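PDB 4ZXH: Abbfa_003403 from Acinetobacter baumannii, which works as a four-domain nonribosomal peptide synthetase, probably activating an amino acid, condensing it with a carrier-bound acyl group and releasing the product through its thioesterase domain. Local coordinates for residues L266-S271 / M305-D310; R693-S696 / I700-V703; Y1063-W1068 / Q1156-V1161. All coordinates share one frame; numbering follows the deposited sequence.

Contact 1. Residues L266-S271 / M305-D310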
ATOM      1  N   LEU A 266      21.259  -8.804 -11.785  1.00 42.98           N
ATOM      2  CA  LEU A 266      21.048  -7.395 -11.477  1.00 39.79           C
ATOM      3  C   LEU A 266      20.052  -7.157 -10.331  1.00 45.29           C
ATOM      4  O   LEU A 266      20.368  -6.441  -9.386  1.00 52.41           O
ATOM      5  CB  LEU A 266      20.568  -6.637 -12.714  1.00 36.23           C
ATOM      6  CG  LEU A 266      20.315  -5.175 -12.345  1.00 35.54           C
ATOM      7  CD1 LEU A 266      21.602  -4.550 -11.861  1.00 37.33           C
ATOM      8  CD2 LEU A 266      19.723  -4.373 -13.487  1.00 34.30           C
ATOM      9  N   LEU A 267      18.852  -7.733 -10.412  1.00 34.84           N
ATOM     10  CA  LEU A 267      17.828  -7.485  -9.389  1.00 37.64           C
ATOM     11  C   LEU A 267      18.220  -8.096  -8.039  1.00 43.43           C
ATOM     12  O   LEU A 267      17.821  -7.606  -6.985  1.00 36.19           O
ATOM     13  CB  LEU A 267      16.477  -8.033  -9.841  1.00 37.61           C
ATOM     14  CG  LEU A 267      16.057  -7.569 -11.244  1.00 45.32           C
ATOM     15  CD1 LEU A 267      14.897  -8.402 -11.780  1.00 46.79           C
ATOM     16  CD2 LEU A 267      15.707  -6.079 -11.277  1.00 39.33           C
ATOM     17  N   HIS A 268      19.003  -9.173  -8.090  1.00 47.93           N
ATOM     18  CA  HIS A 268      19.586  -9.787  -6.900  1.00 40.70           C
ATOM     19  C   HIS A 268      20.508  -8.827  -6.168  1.00 43.45           C
ATOM     20  O   HIS A 268      20.434  -8.695  -4.945  1.00 46.98           O
ATOM     21  CB  HIS A 268      20.360 -11.044  -7.278  1.00 39.85           C
ATOM     22  CG  HIS A 268      21.085 -11.677  -6.135  1.00 43.72           C
ATOM     23  ND1 HIS A 268      20.432 -12.250  -5.066  1.00 50.68           N
ATOM     24  CD2 HIS A 268      22.409 -11.828  -5.892  1.00 55.10           C
ATOM     25  CE1 HIS A 268      21.321 -12.730  -4.213  1.00 49.70           C
ATOM     26  NE2 HIS A 268      22.528 -12.487  -4.691  1.00 53.95           N
ATOM     27  N   LYS A 269      21.377  -8.162  -6.922  1.00 39.54           N
ATOM     28  CA  LYS A 269      22.311  -7.192  -6.365  1.00 41.54           C
ATOM     29  C   LYS A 269      21.603  -5.945  -5.846  1.00 45.00           C
ATOM     30  O   LYS A 269      21.990  -5.409  -4.811  1.00 61.16           O
ATOM     31  CB  LYS A 269      23.371  -6.796  -7.401  1.00 44.58           C
ATOM     32  CG  LYS A 269      24.391  -7.893  -7.725  1.00 45.81           C
ATOM     33  CD  LYS A 269      24.889  -8.548  -6.449  1.00 52.45           C
ATOM     34  CE  LYS A 269      25.864  -9.680  -6.720  1.00 67.04           C
ATOM     35  NZ  LYS A 269      26.395 -10.235  -5.439  1.00 76.42           N
ATOM     36  N   LEU A 270      20.565  -5.486  -6.541  1.00 37.83           N
ATOM     37  CA  LEU A 270      19.823  -4.296  -6.106  1.00 36.79           C
ATOM     38  C   LEU A 270      18.933  -4.506  -4.878  1.00 44.60           C
ATOM     39  O   LEU A 270      18.667  -3.565  -4.134  1.00 49.85           O
ATOM     40  CB  LEU A 270      18.942  -3.763  -7.234  1.00 46.14           C
ATOM     41  CG  LEU A 270      19.612  -3.198  -8.485  1.00 43.05           C
ATOM     42  CD1 LEU A 270      18.584  -2.482  -9.315  1.00 35.62           C
ATOM     43  CD2 LEU A 270      20.758  -2.276  -8.132  1.00 44.69           C
ATOM     44  N   SER A 271      18.463  -5.727  -4.664  1.00 43.45           N
ATOM     45  CA  SER A 271      17.509  -5.972  -3.582  1.00 43.76           C
ATOM     46  C   SER A 271      18.034  -6.897  -2.487  1.00 43.07           C
ATOM     47  O   SER A 271      17.418  -7.024  -1.440  1.00 36.36           O
ATOM     48  CB  SER A 271      16.213  -6.542  -4.155  1.00 41.27           C
ATOM     49  OG  SER A 271      16.442  -7.763  -4.832  1.00 43.35           O
ATOM     50  N   MET A 305      12.760 -17.582  -9.919  1.00 33.90           N
ATOM     51  CA  MET A 305      14.082 -18.183  -9.705  1.00 38.07           C
ATOM     52  C   MET A 305      14.480 -18.095  -8.244  1.00 42.60           C
ATOM     53  O   MET A 305      14.320 -17.057  -7.612  1.00 41.92           O
ATOM     54  CB  MET A 305      15.169 -17.481 -10.538  1.00 43.30           C
ATOM     55  CG  MET A 305      15.097 -17.646 -12.061  1.00 45.05           C
ATOM     56  SD  MET A 305      15.508 -19.282 -12.653  1.00 45.76           S
ATOM     57  CE  MET A 305      17.002 -19.596 -11.708  1.00 40.05           C
ATOM     58  N   ASP A 306      15.023 -19.176  -7.704  1.00 52.21           N
ATOM     59  CA  ASP A 306      15.663 -19.081  -6.407  1.00 57.98           C
ATOM     60  C   ASP A 306      17.152 -18.932  -6.655  1.00 57.47           C
ATOM     61  O   ASP A 306      17.820 -19.906  -6.988  1.00 71.94           O
ATOM     62  CB  ASP A 306      15.359 -20.304  -5.544  1.00 71.04           C
ATOM     63  CG  ASP A 306      15.718 -20.092  -4.083  1.00 82.50           C
ATOM     64  OD1 ASP A 306      16.431 -19.113  -3.778  1.00 91.29           O
ATOM     65  OD2 ASP A 306      15.278 -20.896  -3.236  1.00 81.49           O
ATOM     66  N   ILE A 307      17.658 -17.706  -6.537  1.00 52.63           N
ATOM     67  CA  ILE A 307      19.089 -17.442  -6.697  1.00 52.12           C
ATOM     68  C   ILE A 307      19.907 -18.117  -5.621  1.00 53.80           C
ATOM     69  O   ILE A 307      19.617 -17.972  -4.432  1.00 60.12           O
ATOM     70  CB  ILE A 307      19.438 -15.948  -6.632  1.00 49.44           C
ATOM     71  CG1 ILE A 307      18.518 -15.133  -7.529  1.00 47.35           C
ATOM     72  CG2 ILE A 307      20.900 -15.733  -7.018  1.00 49.37           C
ATOM     73  CD1 ILE A 307      18.629 -15.499  -8.942  1.00 52.20           C
ATOM     74  N   ASP A 308      20.927 -18.849  -6.053  1.00 49.61           N
ATOM     75  CA  ASP A 308      21.950 -19.368  -5.163  1.00 56.35           C
ATOM     76  C   ASP A 308      23.260 -18.615  -5.442  1.00 60.98           C
ATOM     77  O   ASP A 308      23.931 -18.890  -6.434  1.00 67.20           O
ATOM     78  CB  ASP A 308      22.105 -20.876  -5.380  1.00 62.68           C
ATOM     79  CG  ASP A 308      23.197 -21.497  -4.527  1.00 70.58           C
ATOM     80  OD1 ASP A 308      23.621 -20.898  -3.510  1.00 70.89           O
ATOM     81  OD2 ASP A 308      23.634 -22.609  -4.893  1.00 76.63           O
ATOM     82  N   ALA A 309      23.620 -17.670  -4.575  1.00 58.10           N
ATOM     83  CA  ALA A 309      24.797 -16.814  -4.788  1.00 62.43           C
ATOM     84  C   ALA A 309      26.109 -17.591  -4.924  1.00 65.94           C
ATOM     85  O   ALA A 309      27.127 -17.047  -5.355  1.00 54.18           O
ATOM     86  CB  ALA A 309      24.919 -15.799  -3.654  1.00 66.04           C
ATOM     87  N   ASP A 310      26.068 -18.865  -4.553  1.00 66.66           N
ATOM     88  CA  ASP A 310      27.238 -19.726  -4.579  1.00 68.67           C
ATOM     89  C   ASP A 310      27.488 -20.249  -5.993  1.00 61.55           C
ATOM     90  O   ASP A 310      28.603 -20.620  -6.333  1.00 71.72           O
ATOM     91  CB  ASP A 310      27.047 -20.876  -3.584  1.00 80.23           C
ATOM     92  CG  ASP A 310      28.321 -21.654  -3.324  1.00 89.73           C
ATOM     93  OD1 ASP A 310      29.421 -21.123  -3.587  1.00 91.00           O
ATOM     94  OD2 ASP A 310      28.219 -22.805  -2.846  1.00 94.20           O
TER
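His-268, in the last turns of helix 255-271, faces Ile-307, just past the end of strand 302-306, with their CA atoms 7.7 Å apart; no hydrogen bond joins the two segments. The CB atoms of both residues point at the opposite segment, and the interaction is a clear case of CH-pi packing. CG2 of Ile-307 stands 4.0 Å from the centroid of the His-268 imidazole, only 9° off the ring normal, so the methyl sits over the middle of one face. With CG anti to the backbone N (chi1 175°), the imidazole swings out from the helix to meet it. This is a helix-to-sheet junction within the condensation domain, whose fold resembles that of chloramphenicol acetyltransferase: strand 302-306 pairs antiparallel with strand 275-279, which directly follows the helix. The ring is further fixed by a hydrogen bond between its ND1 and the carbonyl oxygen of Glu-273, in the turn leading to that strand. Ala-309 brings its CB to 4.2 Å from NE2 of His-268, approaching the ring obliquely. Ile-307 also packs on Leu-276 and Phe-316, while within the last turn of the helix, OG of Ser-271 donates to O of Leu-267 at 2.6 Å.

Contact 2. Residues R693-S696 / I700-V703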
ATOM      1  N   ARG A 693      14.661  20.782  34.584  1.00 50.99           N
ATOM      2  CA  ARG A 693      14.148  19.580  33.979  1.00 49.59           C
ATOM      3  C   ARG A 693      12.633  19.595  33.966  1.00 58.04           C
ATOM      4  O   ARG A 693      12.014  19.120  33.017  1.00 64.15           O
ATOM      5  CB  ARG A 693      14.683  18.369  34.724  1.00 52.13           C
ATOM      6  CG  ARG A 693      14.197  17.075  34.206  1.00 57.13           C
ATOM      7  CD  ARG A 693      14.781  15.968  35.028  1.00 67.39           C
ATOM      8  NE  ARG A 693      14.238  14.673  34.637  1.00 80.34           N
ATOM      9  CZ  ARG A 693      13.228  14.076  35.258  1.00 87.27           C
ATOM     10  NH1 ARG A 693      12.653  14.663  36.306  1.00 85.84           N
ATOM     11  NH2 ARG A 693      12.796  12.893  34.829  1.00 89.17           N
ATOM     12  N   GLU A 694      12.031  20.166  35.004  1.00 60.76           N
ATOM     13  CA  GLU A 694      10.571  20.201  35.074  1.00 65.76           C
ATOM     14  C   GLU A 694       9.977  21.067  33.970  1.00 65.80           C
ATOM     15  O   GLU A 694       8.848  20.849  33.549  1.00 71.69           O
ATOM     16  CB  GLU A 694      10.092  20.693  36.446  1.00 77.77           C
ATOM     17  CG  GLU A 694      10.058  19.598  37.514  1.00 92.30           C
ATOM     18  CD  GLU A 694       9.948  20.138  38.936  1.00108.61           C
ATOM     19  OE1 GLU A 694       9.891  21.376  39.113  1.00118.51           O
ATOM     20  OE2 GLU A 694       9.915  19.318  39.882  1.00108.91           O
ATOM     21  N   VAL A 695      10.739  22.042  33.493  1.00 63.17           N
ATOM     22  CA  VAL A 695      10.249  22.944  32.461  1.00 59.75           C
ATOM     23  C   VAL A 695      10.299  22.270  31.084  1.00 63.40           C
ATOM     24  O   VAL A 695       9.395  22.452  30.264  1.00 64.32           O
ATOM     25  CB  VAL A 695      11.062  24.268  32.446  1.00 43.45           C
ATOM     26  CG1 VAL A 695      10.599  25.190  31.343  1.00 47.32           C
ATOM     27  CG2 VAL A 695      10.953  24.967  33.770  1.00 46.49           C
ATOM     28  N   SER A 696      11.339  21.472  30.837  1.00 64.22           N
ATOM     29  CA  SER A 696      11.540  20.859  29.516  1.00 62.27           C
ATOM     30  C   SER A 696      10.677  19.625  29.277  1.00 57.35           C
ATOM     31  O   SER A 696      10.685  19.060  28.183  1.00 62.63           O
ATOM     32  CB  SER A 696      13.013  20.489  29.317  1.00 63.17           C
ATOM     33  OG  SER A 696      13.467  19.607  30.328  1.00 66.96           O
ATOM     34  N   ILE A 700       3.606  23.454  27.881  1.00 71.34           N
ATOM     35  CA  ILE A 700       3.148  24.807  28.175  1.00 71.70           C
ATOM     36  C   ILE A 700       4.197  25.557  28.983  1.00 70.71           C
ATOM     37  O   ILE A 700       4.423  26.755  28.793  1.00 77.29           O
ATOM     38  CB  ILE A 700       1.811  24.789  28.936  1.00 73.06           C
ATOM     39  CG1 ILE A 700       0.744  24.082  28.089  1.00 79.71           C
ATOM     40  CG2 ILE A 700       1.378  26.208  29.294  1.00 66.49           C
ATOM     41  CD1 ILE A 700      -0.600  23.923  28.778  1.00 83.82           C
ATOM     42  N   GLN A 701       4.860  24.842  29.874  1.00 62.42           N
ATOM     43  CA  GLN A 701       5.895  25.464  30.669  1.00 59.92           C
ATOM     44  C   GLN A 701       7.122  25.805  29.807  1.00 59.48           C
ATOM     45  O   GLN A 701       7.823  26.784  30.084  1.00 55.09           O
ATOM     46  CB  GLN A 701       6.271  24.554  31.827  1.00 58.80           C
ATOM     47  CG  GLN A 701       6.627  25.306  33.097  1.00 67.34           C
ATOM     48  CD  GLN A 701       6.596  24.402  34.304  1.00 66.98           C
ATOM     49  OE1 GLN A 701       5.886  23.389  34.308  1.00 61.23           O
ATOM     50  NE2 GLN A 701       7.378  24.743  35.330  1.00 65.04           N
ATOM     51  N   LEU A 702       7.363  25.015  28.756  1.00 57.77           N
ATOM     52  CA  LEU A 702       8.481  25.273  27.841  1.00 52.74           C
ATOM     53  C   LEU A 702       8.140  26.371  26.835  1.00 53.83           C
ATOM     54  O   LEU A 702       9.014  27.140  26.445  1.00 53.75           O
ATOM     55  CB  LEU A 702       8.899  23.999  27.100  1.00 46.48           C
ATOM     56  CG  LEU A 702      10.120  24.109  26.178  1.00 43.54           C
ATOM     57  CD1 LEU A 702      11.344  24.626  26.934  1.00 46.18           C
ATOM     58  CD2 LEU A 702      10.440  22.777  25.542  1.00 36.14           C
ATOM     59  N   VAL A 703       6.881  26.449  26.415  1.00 55.84           N
ATOM     60  CA  VAL A 703       6.443  27.566  25.582  1.00 59.41           C
ATOM     61  C   VAL A 703       6.660  28.888  26.317  1.00 59.26           C
ATOM     62  O   VAL A 703       7.081  29.875  25.716  1.00 66.09           O
ATOM     63  CB  VAL A 703       4.962  27.449  25.180  1.00 69.52           C
ATOM     64  CG1 VAL A 703       4.508  28.713  24.477  1.00 76.26           C
ATOM     65  CG2 VAL A 703       4.747  26.251  24.271  1.00 72.10           C
TER
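Val-695 turns CG1 anti to its own amide nitrogen (chi1 178°), and this rotation sends that methyl to the carbonyl of Gln-701, with CG1 of Val-695 lying 3.4 Å from Gln-701 O. The second branch, CG2, faces the side chain of Gln-701 instead, and the two side chains cross at about a right angle. Gln-701 is extended beyond CG and passes across the valine near the protein surface. The other half of the contact is made by backbone against side chain: O of Val-695 lies 3.6 Å from CB of Leu-702. Beyond that point CG of Leu-702, also anti to its backbone N (chi1 -176°), carries the branched end inward, where it packs on Met-723 and Leu-724 of helix 718-725. No hydrogen bond spans the two segments, although the CA atoms of Val-695 and Gln-701 come within 5.3 Å. The short, weakly bonded helical segment 693-696 is instead bonded internally, since OG of Ser-696 donates to O of Arg-693 at 3.1 Å, tilted 33° from the carbonyl plane; a weak bond from the Ser-696 backbone N reaches the same oxygen. Together this segment and helix 699-709 form the connection of a beta-alpha-beta crossover in the adenylation domain, leading from strand 687-690 to the parallel strand 713-716, with strand 662-665 between them.

Contact 3. Residues Y1063-W1068 / Q1156-V1161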
ATOM      1  N   TYR A1063     -35.522 -26.001 -12.691  1.00 40.18           N
ATOM      2  CA  TYR A1063     -36.908 -26.431 -12.805  1.00 45.11           C
ATOM      3  C   TYR A1063     -37.811 -25.249 -13.233  1.00 51.03           C
ATOM      4  O   TYR A1063     -37.543 -24.087 -12.902  1.00 49.14           O
ATOM      5  CB  TYR A1063     -37.367 -27.052 -11.479  1.00 45.72           C
ATOM      6  CG  TYR A1063     -38.760 -27.640 -11.500  1.00 51.44           C
ATOM      7  CD1 TYR A1063     -39.084 -28.675 -12.375  1.00 55.53           C
ATOM      8  CD2 TYR A1063     -39.749 -27.173 -10.636  1.00 46.98           C
ATOM      9  CE1 TYR A1063     -40.363 -29.219 -12.401  1.00 61.55           C
ATOM     10  CE2 TYR A1063     -41.032 -27.710 -10.655  1.00 54.08           C
ATOM     11  CZ  TYR A1063     -41.335 -28.735 -11.541  1.00 61.32           C
ATOM     12  OH  TYR A1063     -42.605 -29.277 -11.579  1.00 60.08           O
ATOM     13  N   GLU A1064     -38.865 -25.554 -13.988  1.00 55.88           N
ATOM     14  CA  GLU A1064     -39.776 -24.540 -14.508  1.00 54.32           C
ATOM     15  C   GLU A1064     -40.361 -23.647 -13.399  1.00 58.29           C
ATOM     16  O   GLU A1064     -40.339 -22.416 -13.496  1.00 56.21           O
ATOM     17  CB  GLU A1064     -40.904 -25.211 -15.306  1.00 44.44           C
ATOM     18  N   GLN A1065     -40.855 -24.267 -12.332  1.00 53.17           N
ATOM     19  CA  GLN A1065     -41.622 -23.547 -11.319  1.00 38.78           C
ATOM     20  C   GLN A1065     -40.795 -23.079 -10.124  1.00 33.70           C
ATOM     21  O   GLN A1065     -40.199 -23.879  -9.412  1.00 41.10           O
ATOM     22  CB  GLN A1065     -42.766 -24.424 -10.828  1.00 39.06           C
ATOM     23  CG  GLN A1065     -43.702 -23.745  -9.853  1.00 41.63           C
ATOM     24  CD  GLN A1065     -44.753 -24.699  -9.360  1.00 50.41           C
ATOM     25  OE1 GLN A1065     -44.434 -25.766  -8.821  1.00 45.01           O
ATOM     26  NE2 GLN A1065     -46.016 -24.352  -9.586  1.00 37.69           N
ATOM     27  N   PRO A1066     -40.777 -21.767  -9.902  1.00 34.15           N
ATOM     28  CA  PRO A1066     -40.128 -21.132  -8.756  1.00 35.37           C
ATOM     29  C   PRO A1066     -40.977 -21.276  -7.511  1.00 31.35           C
ATOM     30  O   PRO A1066     -42.170 -21.542  -7.610  1.00 35.33           O
ATOM     31  CB  PRO A1066     -40.046 -19.647  -9.151  1.00 29.86           C
ATOM     32  CG  PRO A1066     -40.762 -19.518 -10.462  1.00 40.18           C
ATOM     33  CD  PRO A1066     -41.518 -20.794 -10.717  1.00 37.83           C
ATOM     34  N   LEU A1067     -40.366 -21.074  -6.356  1.00 32.22           N
ATOM     35  CA  LEU A1067     -41.100 -20.914  -5.113  1.00 32.63           C
ATOM     36  C   LEU A1067     -41.024 -19.446  -4.734  1.00 33.04           C
ATOM     37  O   LEU A1067     -39.932 -18.890  -4.665  1.00 37.52           O
ATOM     38  CB  LEU A1067     -40.510 -21.798  -4.011  1.00 29.56           C
ATOM     39  CG  LEU A1067     -40.961 -21.515  -2.584  1.00 23.22           C
ATOM     40  CD1 LEU A1067     -42.472 -21.601  -2.517  1.00 26.76           C
ATOM     41  CD2 LEU A1067     -40.319 -22.491  -1.617  1.00 22.62           C
ATOM     42  N   TRP A1068     -42.175 -18.814  -4.519  1.00 28.99           N
ATOM     43  CA  TRP A1068     -42.229 -17.414  -4.098  1.00 24.86           C
ATOM     44  C   TRP A1068     -42.397 -17.314  -2.596  1.00 27.89           C
ATOM     45  O   TRP A1068     -43.272 -17.970  -2.011  1.00 29.95           O
ATOM     46  CB  TRP A1068     -43.380 -16.679  -4.771  1.00 29.03           C
ATOM     47  CG  TRP A1068     -43.242 -16.554  -6.236  1.00 34.16           C
ATOM     48  CD1 TRP A1068     -43.710 -17.416  -7.177  1.00 33.22           C
ATOM     49  CD2 TRP A1068     -42.590 -15.493  -6.949  1.00 34.74           C
ATOM     50  NE1 TRP A1068     -43.389 -16.960  -8.437  1.00 43.08           N
ATOM     51  CE2 TRP A1068     -42.700 -15.780  -8.320  1.00 37.66           C
ATOM     52  CE3 TRP A1068     -41.924 -14.330  -6.557  1.00 32.32           C
ATOM     53  CZ2 TRP A1068     -42.170 -14.949  -9.300  1.00 36.46           C
ATOM     54  CZ3 TRP A1068     -41.395 -13.505  -7.534  1.00 32.51           C
ATOM     55  CH2 TRP A1068     -41.525 -13.815  -8.887  1.00 34.63           C
ATOM     56  N   GLN A1156     -53.916 -21.317 -11.300  1.00 52.65           N
ATOM     57  CA  GLN A1156     -53.956 -22.363 -10.290  1.00 54.00           C
ATOM     58  C   GLN A1156     -52.768 -22.257  -9.331  1.00 49.95           C
ATOM     59  O   GLN A1156     -51.723 -21.692  -9.654  1.00 43.65           O
ATOM     60  CB  GLN A1156     -54.021 -23.763 -10.925  1.00 58.08           C
ATOM     61  CG  GLN A1156     -55.397 -24.471 -10.761  1.00 85.96           C
ATOM     62  CD  GLN A1156     -55.953 -24.484  -9.309  1.00107.91           C
ATOM     63  OE1 GLN A1156     -55.218 -24.314  -8.325  1.00 99.06           O
ATOM     64  NE2 GLN A1156     -57.265 -24.689  -9.188  1.00106.28           N
ATOM     65  N   VAL A1157     -52.966 -22.788  -8.131  1.00 50.92           N
ATOM     66  CA  VAL A1157     -51.975 -22.738  -7.076  1.00 44.44           C
ATOM     67  C   VAL A1157     -51.518 -24.160  -6.762  1.00 47.97           C
ATOM     68  O   VAL A1157     -52.329 -25.007  -6.380  1.00 54.25           O
ATOM     69  CB  VAL A1157     -52.545 -22.083  -5.813  1.00 37.66           C
ATOM     70  CG1 VAL A1157     -51.498 -22.036  -4.740  1.00 34.93           C
ATOM     71  CG2 VAL A1157     -53.053 -20.688  -6.122  1.00 43.68           C
ATOM     72  N   THR A1158     -50.230 -24.435  -6.938  1.00 43.17           N
ATOM     73  CA  THR A1158     -49.718 -25.781  -6.700  1.00 46.04           C
ATOM     74  C   THR A1158     -49.775 -26.121  -5.218  1.00 47.20           C
ATOM     75  O   THR A1158     -50.175 -27.223  -4.834  1.00 50.77           O
ATOM     76  CB  THR A1158     -48.273 -25.941  -7.204  1.00 47.31           C
ATOM     77  OG1 THR A1158     -48.257 -25.804  -8.630  1.00 52.81           O
ATOM     78  CG2 THR A1158     -47.724 -27.312  -6.832  1.00 37.93           C
ATOM     79  N   GLY A1159     -49.380 -25.159  -4.390  1.00 41.09           N
ATOM     80  CA  GLY A1159     -49.396 -25.340  -2.955  1.00 38.13           C
ATOM     81  C   GLY A1159     -48.887 -24.121  -2.215  1.00 35.00           C
ATOM     82  O   GLY A1159     -48.264 -23.236  -2.801  1.00 31.71           O
ATOM     83  N   ILE A1160     -49.162 -24.076  -0.918  1.00 37.52           N
ATOM     84  CA  ILE A1160     -48.692 -22.996  -0.064  1.00 33.30           C
ATOM     85  C   ILE A1160     -47.813 -23.543   1.059  1.00 34.67           C
ATOM     86  O   ILE A1160     -48.216 -24.464   1.774  1.00 33.08           O
ATOM     87  CB  ILE A1160     -49.849 -22.235   0.563  1.00 31.60           C
ATOM     88  CG1 ILE A1160     -50.783 -21.697  -0.509  1.00 38.47           C
ATOM     89  CG2 ILE A1160     -49.319 -21.077   1.378  1.00 36.48           C
ATOM     90  CD1 ILE A1160     -51.964 -20.957   0.073  1.00 43.55           C
ATOM     91  N   VAL A1161     -46.621 -22.990   1.227  1.00 24.62           N
ATOM     92  CA  VAL A1161     -45.826 -23.362   2.379  1.00 23.44           C
ATOM     93  C   VAL A1161     -45.943 -22.323   3.485  1.00 27.65           C
ATOM     94  O   VAL A1161     -45.575 -21.167   3.300  1.00 23.99           O
ATOM     95  CB  VAL A1161     -44.365 -23.538   2.023  1.00 28.02           C
ATOM     96  CG1 VAL A1161     -43.574 -23.839   3.277  1.00 26.43           C
ATOM     97  CG2 VAL A1161     -44.212 -24.669   1.037  1.00 37.01           C
TER
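NE2 of Gln-1065 is the polar atom on which this contact turns: it donates to OG1 of Thr-1158 at 2.8 Å and also hydrogen bonds with the backbone O of Pro-1130. The bond to the threonine is nearly straight, with an N-H...O angle of 168°, and OG1 lies in the plane of the glutamine amide. The setting is the alpha/beta-hydrolase fold of the thioesterase domain, in whose mainly parallel sheet strand 1131-1136 separates strands 1067-1070 and 1157-1163. Gln-1065 thus reaches across the beginning of the middle strand, where Pro-1130 lies, to touch the third. Its side chain can span that width because it is extended beyond CG, and the two residues meet from opposite directions, their CA atoms 9.6 Å apart. Two acceptors on one amide nitrogen should also fix the rotation of the amide group. Deeper in the sheet the segments no longer meet directly: CD1 of Leu-1067 stays 5.0 Å from CG2 of Val-1161, and both side chains pack on Phe-1132 of the middle strand. CB of Ile-1160 points away from segment 1063-1068, and its side chain touches Ala-1143 and Ser-1147 of helix 1138-1152. As in other hydrolases of this fold, the turn between strand 1131-1136 and that helix probably forms the nucleophile elbow. Back at the amide, OE1 of Gln-1065 is 4.1 Å from the CG2 methyl of Thr-1158.

The three contacts belong to separate catalytic domains, follow one another along the chain and share no helix or strand; even the nearest pair, contacts 1 and 2, lie 53 Å apart between centres. Their chemistry changes with depth. Contact 1 is buried and joins a helix to the end of a strand through an aromatic face and a methyl. Contact 2, partly buried, brings two consecutive helical pieces together through aliphatic groups and backbone carbonyls. Contact 3 lies at the surface and depends on one side-chain hydrogen bond across a sheet. Contacts 2 and 3 are about 66 Å apart at their nearest atoms, which illustrates how extended this modular synthetase is.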